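Local coordinates for X-ray repair cross complementing protein 1 variant (Homo sapiens, PDB 6WH2) that probably acts, as a whole protein of which this chain is the C-terminal BRCT domain, as a scaffold assembling DNA single-strand break repair complexes and binding poly-ADP-ribose, at residues 8-13 / 35-40; 71-76 / 88-93. All coordinates share one frame; numbering follows the deposited sequence.

Contact 1: 8-13 / 35-40; sequences GKHFFL and ELEDYM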
loop_
_atom_site.group_PDB
_atom_site.type_symbol
_atom_site.label_atom_id
_atom_site.label_comp_id
_atom_site.label_asym_id
_atom_site.label_seq_id
_atom_site.Cartn_x
_atom_site.Cartn_y
_atom_site.Cartn_z
ATOM N N GLY B 8 -18.186 4.871 -2.514
ATOM C CA GLY B 8 -17.417 5.723 -1.635
ATOM C C GLY B 8 -15.934 5.776 -1.921
ATOM O O GLY B 8 -15.201 6.435 -1.173
ATOM N N LYS B 9 -15.466 5.112 -2.974
ATOM C CA LYS B 9 -14.051 5.058 -3.309
ATOM C C LYS B 9 -13.780 5.944 -4.518
ATOM O O LYS B 9 -14.484 5.854 -5.529
ATOM C CB LYS B 9 -13.613 3.619 -3.586
ATOM C CG LYS B 9 -13.942 2.664 -2.450
ATOM C CD LYS B 9 -13.055 1.434 -2.475
ATOM C CE LYS B 9 -13.436 0.466 -1.368
ATOM N NZ LYS B 9 -13.515 1.141 -0.042
ATOM N N HIS B 10 -12.762 6.793 -4.408
ATOM C CA HIS B 10 -12.426 7.769 -5.437
ATOM C C HIS B 10 -11.172 7.314 -6.170
ATOM O O HIS B 10 -10.133 7.078 -5.543
ATOM C CB HIS B 10 -12.227 9.155 -4.825
ATOM C CG HIS B 10 -13.454 9.707 -4.169
ATOM N ND1 HIS B 10 -14.149 10.784 -4.676
ATOM C CD2 HIS B 10 -14.114 9.326 -3.050
ATOM C CE1 HIS B 10 -15.183 11.045 -3.896
ATOM N NE2 HIS B 10 -15.185 10.175 -2.901
ATOM N N PHE B 11 -11.272 7.198 -7.490
ATOM C CA PHE B 11 -10.197 6.693 -8.327
ATOM C C PHE B 11 -9.615 7.815 -9.178
ATOM O O PHE B 11 -10.285 8.810 -9.469
ATOM C CB PHE B 11 -10.691 5.570 -9.249
ATOM C CG PHE B 11 -11.162 4.339 -8.522
ATOM C CD1 PHE B 11 -12.347 4.348 -7.802
ATOM C CD2 PHE B 11 -10.427 3.167 -8.577
ATOM C CE1 PHE B 11 -12.782 3.215 -7.142
ATOM C CE2 PHE B 11 -10.857 2.031 -7.918
ATOM C CZ PHE B 11 -12.036 2.055 -7.200
ATOM N N PHE B 12 -8.357 7.642 -9.573
ATOM C CA PHE B 12 -7.725 8.504 -10.565
ATOM C C PHE B 12 -6.871 7.638 -11.475
ATOM O O PHE B 12 -5.918 7.002 -11.013
ATOM C CB PHE B 12 -6.869 9.599 -9.919
ATOM C CG PHE B 12 -6.126 10.447 -10.916
ATOM C CD1 PHE B 12 -6.761 11.494 -11.565
ATOM C CD2 PHE B 12 -4.798 10.189 -11.216
ATOM C CE1 PHE B 12 -6.085 12.271 -12.487
ATOM C CE2 PHE B 12 -4.116 10.963 -12.137
ATOM C CZ PHE B 12 -4.760 12.005 -12.773
ATOM N N LEU B 13 -7.213 7.611 -12.759
ATOM C CA LEU B 13 -6.423 6.884 -13.743
ATOM C C LEU B 13 -5.251 7.756 -14.176
ATOM O O LEU B 13 -5.450 8.843 -14.729
ATOM C CB LEU B 13 -7.287 6.497 -14.939
ATOM C CG LEU B 13 -8.654 5.897 -14.606
ATOM C CD1 LEU B 13 -9.390 5.519 -15.876
ATOM C CD2 LEU B 13 -8.511 4.692 -13.690
ATOM N N GLU B 35 -16.205 6.409 -8.072
ATOM C CA GLU B 35 -16.248 7.782 -8.564
ATOM C C GLU B 35 -14.876 8.186 -9.078
ATOM O O GLU B 35 -13.885 8.093 -8.347
ATOM C CB GLU B 35 -16.729 8.745 -7.474
ATOM C CG GLU B 35 -18.208 8.599 -7.161
ATOM C CD GLU B 35 -18.587 9.131 -5.792
ATOM O OE1 GLU B 35 -19.413 8.486 -5.113
ATOM O OE2 GLU B 35 -18.080 10.206 -5.400
ATOM N N LEU B 36 -14.821 8.639 -10.330
ATOM C CA LEU B 36 -13.572 9.076 -10.936
ATOM C C LEU B 36 -13.318 10.548 -10.651
ATOM O O LEU B 36 -14.236 11.373 -10.686
ATOM C CB LEU B 36 -13.584 8.863 -12.449
ATOM C CG LEU B 36 -13.322 7.476 -13.038
ATOM C CD1 LEU B 36 -12.008 6.892 -12.528
ATOM C CD2 LEU B 36 -14.487 6.538 -12.791
ATOM N N GLU B 37 -12.059 10.871 -10.387
ATOM C CA GLU B 37 -11.609 12.250 -10.308
ATOM C C GLU B 37 -10.878 12.608 -11.592
ATOM O O GLU B 37 -10.054 11.831 -12.087
ATOM C CB GLU B 37 -10.693 12.459 -9.103
ATOM C CG GLU B 37 -11.282 11.984 -7.785
ATOM C CD GLU B 37 -12.506 12.779 -7.370
ATOM O OE1 GLU B 37 -12.561 13.993 -7.658
ATOM O OE2 GLU B 37 -13.416 12.184 -6.758
ATOM N N ASP B 38 -11.189 13.785 -12.135
ATOM C CA ASP B 38 -10.535 14.215 -13.363
ATOM C C ASP B 38 -9.082 14.623 -13.121
ATOM O O ASP B 38 -8.248 14.467 -14.017
ATOM C CB ASP B 38 -11.324 15.360 -14.005
ATOM C CG ASP B 38 -12.716 14.940 -14.462
ATOM O OD1 ASP B 38 -12.898 13.769 -14.855
ATOM O OD2 ASP B 38 -13.629 15.794 -14.433
ATOM N N TYR B 39 -8.758 15.138 -11.932
ATOM C CA TYR B 39 -7.389 15.496 -11.570
ATOM C C TYR B 39 -7.097 15.051 -10.142
ATOM O O TYR B 39 -8.002 14.743 -9.359
ATOM C CB TYR B 39 -7.124 17.010 -11.708
ATOM C CG TYR B 39 -8.060 17.877 -10.894
ATOM C CD1 TYR B 39 -9.382 17.951 -11.214
ATOM C CD2 TYR B 39 -7.604 18.693 -9.866
ATOM C CE1 TYR B 39 -10.281 18.725 -10.510
ATOM C CE2 TYR B 39 -8.482 19.499 -9.147
ATOM C CZ TYR B 39 -9.821 19.519 -9.467
ATOM O OH TYR B 39 -10.689 20.308 -8.766
ATOM N N MET B 40 -5.805 14.988 -9.833
ATOM C CA MET B 40 -5.353 14.566 -8.520
ATOM C C MET B 40 -5.728 15.600 -7.465
ATOM O O MET B 40 -5.700 16.811 -7.704
ATOM C CB MET B 40 -3.844 14.342 -8.529
ATOM C CG MET B 40 -3.361 13.464 -7.404
ATOM S SD MET B 40 -3.720 11.725 -7.704
ATOM C CE MET B 40 -2.419 11.307 -8.861
HETATM O O HOH W 1 -9.012 10.064 -13.606
#
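The His10 imidazole meets the Glu37 carboxylate edge-on: ND1 donates to OE2 at 2.6 Å, nearly straight at 174° and in the ring plane, although on the anti side of OE2 and somewhat above the carboxylate plane. Glu37 reaches the ring because its chain turns about CB-CG (chi2 -65°) and folds back past the carbonyl of Phe11. The side chain of Glu35 runs alongside His10, bringing OE2 obliquely to 3.4 Å from CE1; the two acidic groups may favour a protonated imidazole, though Arg43 also lies against it. The Phe12 ring carries two backbone oxygens at its edge, Glu37 O and Asp38 O, while Met40 CE comes in obliquely at 3.5 Å from CD2; SD lies 4.5 Å from the ring centroid, a Met-aromatic contact. With CG anti to the backbone N (chi1 176°), Phe12 extends along the turn 37-40, which curls past its rim. On the face of the sheet that carries Phe11, Leu36 CD1 packs 3.8 Å from Phe11 CB and also touches Leu13 CG; helix 21-31 covers these side chains through Val29, Thr30 and Ile26. The backbones pair by Glu35 N to Lys9 O, Phe11 N to Glu35 O and Glu37 N to Phe11 O. Beyond the last of these a water continues the link, accepting from Leu13 N and donating to Glu37 O. Edge strand 35-36 thus lies parallel to its inner neighbour 10-13, joined to it through helix 21-31 in the beta-alpha-beta crossover that opens the BRCT fold.

Contact 2: 71-76 / 88-93; sequences RPRWIY and QLYGVV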
loop_
_atom_site.group_PDB
_atom_site.type_symbol
_atom_site.label_atom_id
_atom_site.label_comp_id
_atom_site.label_asym_id
_atom_site.label_seq_id
_atom_site.Cartn_x
_atom_site.Cartn_y
_atom_site.Cartn_z
ATOM N N ARG B 71 -2.400 -1.393 -9.804
ATOM C CA ARG B 71 -2.366 -1.760 -11.211
ATOM C C ARG B 71 -3.780 -1.916 -11.765
ATOM O O ARG B 71 -4.734 -2.128 -11.011
ATOM C CB ARG B 71 -1.592 -3.064 -11.391
ATOM C CG ARG B 71 -0.084 -2.928 -11.267
ATOM C CD ARG B 71 0.623 -4.202 -11.705
ATOM N NE ARG B 71 0.617 -5.225 -10.662
ATOM C CZ ARG B 71 -0.106 -6.340 -10.710
ATOM N NH1 ARG B 71 -0.888 -6.584 -11.753
ATOM N NH2 ARG B 71 -0.047 -7.213 -9.715
ATOM N N PRO B 72 -3.944 -1.814 -13.088
ATOM C CA PRO B 72 -5.282 -2.005 -13.673
ATOM C C PRO B 72 -5.856 -3.394 -13.450
ATOM O O PRO B 72 -7.083 -3.551 -13.451
ATOM C CB PRO B 72 -5.054 -1.729 -15.166
ATOM C CG PRO B 72 -3.838 -0.873 -15.214
ATOM C CD PRO B 72 -2.968 -1.341 -14.086
ATOM N N ARG B 73 -5.007 -4.410 -13.260
ATOM C CA ARG B 73 -5.497 -5.767 -13.041
ATOM C C ARG B 73 -6.374 -5.869 -11.799
ATOM O O ARG B 73 -7.201 -6.783 -11.710
ATOM C CB ARG B 73 -4.320 -6.739 -12.935
ATOM C CG ARG B 73 -4.700 -8.207 -13.067
ATOM C CD ARG B 73 -5.352 -8.494 -14.410
ATOM N NE ARG B 73 -5.748 -9.893 -14.539
ATOM C CZ ARG B 73 -6.919 -10.379 -14.140
ATOM N NH1 ARG B 73 -7.814 -9.578 -13.580
ATOM N NH2 ARG B 73 -7.194 -11.666 -14.299
ATOM N N TRP B 74 -6.209 -4.953 -10.842
ATOM C CA TRP B 74 -7.082 -4.927 -9.673
ATOM C C TRP B 74 -8.532 -4.683 -10.073
ATOM O O TRP B 74 -9.446 -5.324 -9.543
ATOM C CB TRP B 74 -6.605 -3.851 -8.699
ATOM C CG TRP B 74 -7.468 -3.670 -7.489
ATOM C CD1 TRP B 74 -7.967 -4.648 -6.682
ATOM C CD2 TRP B 74 -7.922 -2.426 -6.940
ATOM N NE1 TRP B 74 -8.708 -4.094 -5.667
ATOM C CE2 TRP B 74 -8.696 -2.730 -5.802
ATOM C CE3 TRP B 74 -7.752 -1.086 -7.301
ATOM C CZ2 TRP B 74 -9.299 -1.743 -5.024
ATOM C CZ3 TRP B 74 -8.350 -0.109 -6.526
ATOM C CH2 TRP B 74 -9.115 -0.442 -5.402
ATOM N N ILE B 75 -8.756 -3.759 -11.009
ATOM C CA ILE B 75 -10.114 -3.465 -11.461
ATOM C C ILE B 75 -10.714 -4.680 -12.159
ATOM O O ILE B 75 -11.870 -5.047 -11.923
ATOM C CB ILE B 75 -10.114 -2.228 -12.378
ATOM C CG1 ILE B 75 -9.590 -1.004 -11.623
ATOM C CG2 ILE B 75 -11.508 -1.965 -12.918
ATOM C CD1 ILE B 75 -10.489 -0.553 -10.494
ATOM N N TYR B 76 -9.931 -5.323 -13.029
ATOM C CA TYR B 76 -10.411 -6.512 -13.727
ATOM C C TYR B 76 -10.700 -7.645 -12.752
ATOM O O TYR B 76 -11.739 -8.310 -12.843
ATOM C CB TYR B 76 -9.384 -6.962 -14.765
ATOM C CG TYR B 76 -9.137 -5.972 -15.873
ATOM C CD1 TYR B 76 -10.194 -5.415 -16.578
ATOM C CD2 TYR B 76 -7.845 -5.602 -16.221
ATOM C CE1 TYR B 76 -9.971 -4.513 -17.594
ATOM C CE2 TYR B 76 -7.614 -4.701 -17.238
ATOM C CZ TYR B 76 -8.681 -4.161 -17.919
ATOM O OH TYR B 76 -8.467 -3.265 -18.933
ATOM N N GLN B 88 -3.691 -4.329 -2.120
ATOM C CA GLN B 88 -2.301 -4.685 -1.859
ATOM C C GLN B 88 -1.826 -5.814 -2.766
ATOM O O GLN B 88 -0.622 -5.937 -3.023
ATOM C CB GLN B 88 -2.130 -5.078 -0.390
ATOM C CG GLN B 88 -2.344 -3.935 0.593
ATOM C CD GLN B 88 -3.757 -3.892 1.143
ATOM O OE1 GLN B 88 -4.726 -4.094 0.411
ATOM N NE2 GLN B 88 -3.880 -3.627 2.439
ATOM N N LEU B 89 -2.748 -6.641 -3.261
ATOM C CA LEU B 89 -2.388 -7.738 -4.151
ATOM C C LEU B 89 -2.002 -7.265 -5.547
ATOM O O LEU B 89 -1.550 -8.082 -6.356
ATOM C CB LEU B 89 -3.546 -8.733 -4.248
ATOM C CG LEU B 89 -3.921 -9.458 -2.956
ATOM C CD1 LEU B 89 -5.259 -10.164 -3.107
ATOM C CD2 LEU B 89 -2.835 -10.444 -2.564
ATOM N N TYR B 90 -2.172 -5.974 -5.847
ATOM C CA TYR B 90 -1.853 -5.424 -7.159
ATOM C C TYR B 90 -1.132 -4.085 -7.031
ATOM O O TYR B 90 -1.188 -3.255 -7.945
ATOM C CB TYR B 90 -3.120 -5.264 -8.008
ATOM C CG TYR B 90 -4.056 -6.456 -7.947
ATOM C CD1 TYR B 90 -5.016 -6.561 -6.947
ATOM C CD2 TYR B 90 -3.977 -7.476 -8.887
ATOM C CE1 TYR B 90 -5.867 -7.648 -6.881
ATOM C CE2 TYR B 90 -4.826 -8.566 -8.830
ATOM C CZ TYR B 90 -5.769 -8.646 -7.826
ATOM O OH TYR B 90 -6.614 -9.730 -7.764
ATOM N N GLY B 91 -0.440 -3.867 -5.913
ATOM C CA GLY B 91 0.120 -2.562 -5.629
ATOM C C GLY B 91 1.330 -2.226 -6.481
ATOM O O GLY B 91 1.990 -3.088 -7.064
ATOM N N VAL B 92 1.623 -0.929 -6.534
ATOM C CA VAL B 92 2.716 -0.379 -7.327
ATOM C C VAL B 92 3.681 0.339 -6.394
ATOM O O VAL B 92 3.258 1.055 -5.480
ATOM C CB VAL B 92 2.190 0.576 -8.419
ATOM C CG1 VAL B 92 3.330 1.087 -9.279
ATOM C CG2 VAL B 92 1.148 -0.124 -9.275
ATOM N N VAL B 93 4.977 0.141 -6.624
ATOM C CA VAL B 93 6.026 0.734 -5.796
ATOM C C VAL B 93 7.140 1.242 -6.698
ATOM O O VAL B 93 7.248 0.840 -7.864
ATOM C CB VAL B 93 6.591 -0.274 -4.773
ATOM C CG1 VAL B 93 5.538 -0.636 -3.735
ATOM C CG2 VAL B 93 7.104 -1.517 -5.483
HETATM O O HOH W 2 1.548 -6.180 -7.724
#
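Aromatic and apolar packing centres on the Tyr90 ring, which lies against the first turn of helix 73-81. Trp74 CA stands over one face of it, 3.9 Å from the centroid and 14° off the ring normal, in a CH-pi contact. On the same face, toward CD2, the backbone C of Arg73 lies 4.1 Å from that ring atom. The Trp74 side chain carries its indole past the Tyr90 ring, CD1 to CD1 at 3.5 Å; the five-membered ring and the Tyr90 ring form an oblique pair, their planes inclined at 32°. Among the aliphatic groups, Val92 CG2 rests 3.7 Å from Arg71 CG. In the BRCT fold a tryptophan on the last helix is a hallmark of the core, and here Trp74 also packs on Phe46 and Ile48 of the sheet.

Hydrogen bonding across the contact is carried by Arg71. Its N donates to Tyr90 O at 2.9 Å, tying the loop after the helix to the residues just before it, and Val92 extends this pairing through a backbone bond with Phe69. The guanidinium, swung round by a bend at chi3 (-80°), has Tyr90 CA over one face, with NH2 3.6 Å from that carbon. A water at its edge accepts from NH2 and donates to Gly91 O. The indole nitrogen of Trp74 is held elsewhere, by a hydrogen bond to Leu85 O. Earlier in the segment, in the 3-10 turn, Gln88 NE2 bonds to Pro65 O and Leu67 O of the second subunit.

In the fold
The centres of contacts 1 and 2 lie about 15 Å apart, on opposite sides of the chain's centre, and follow one another along the sequence. Contact 1 pairs strands at one edge of the four-stranded parallel sheet; contact 2 fastens the C-terminal loop to the beginning of helix 73-81, which follows the other edge strand, 68-70, in sequence and packs back on the sheet. They nevertheless meet in the core through Phe11, whose CE2 is 3.6 Å from Trp74 CZ3 and 3.7 Å from Ile75 CD1. Contact 2 reaches the second subunit of the homodimer through Leu89 and Val93 among others, whereas no residue of contact 1 touches it.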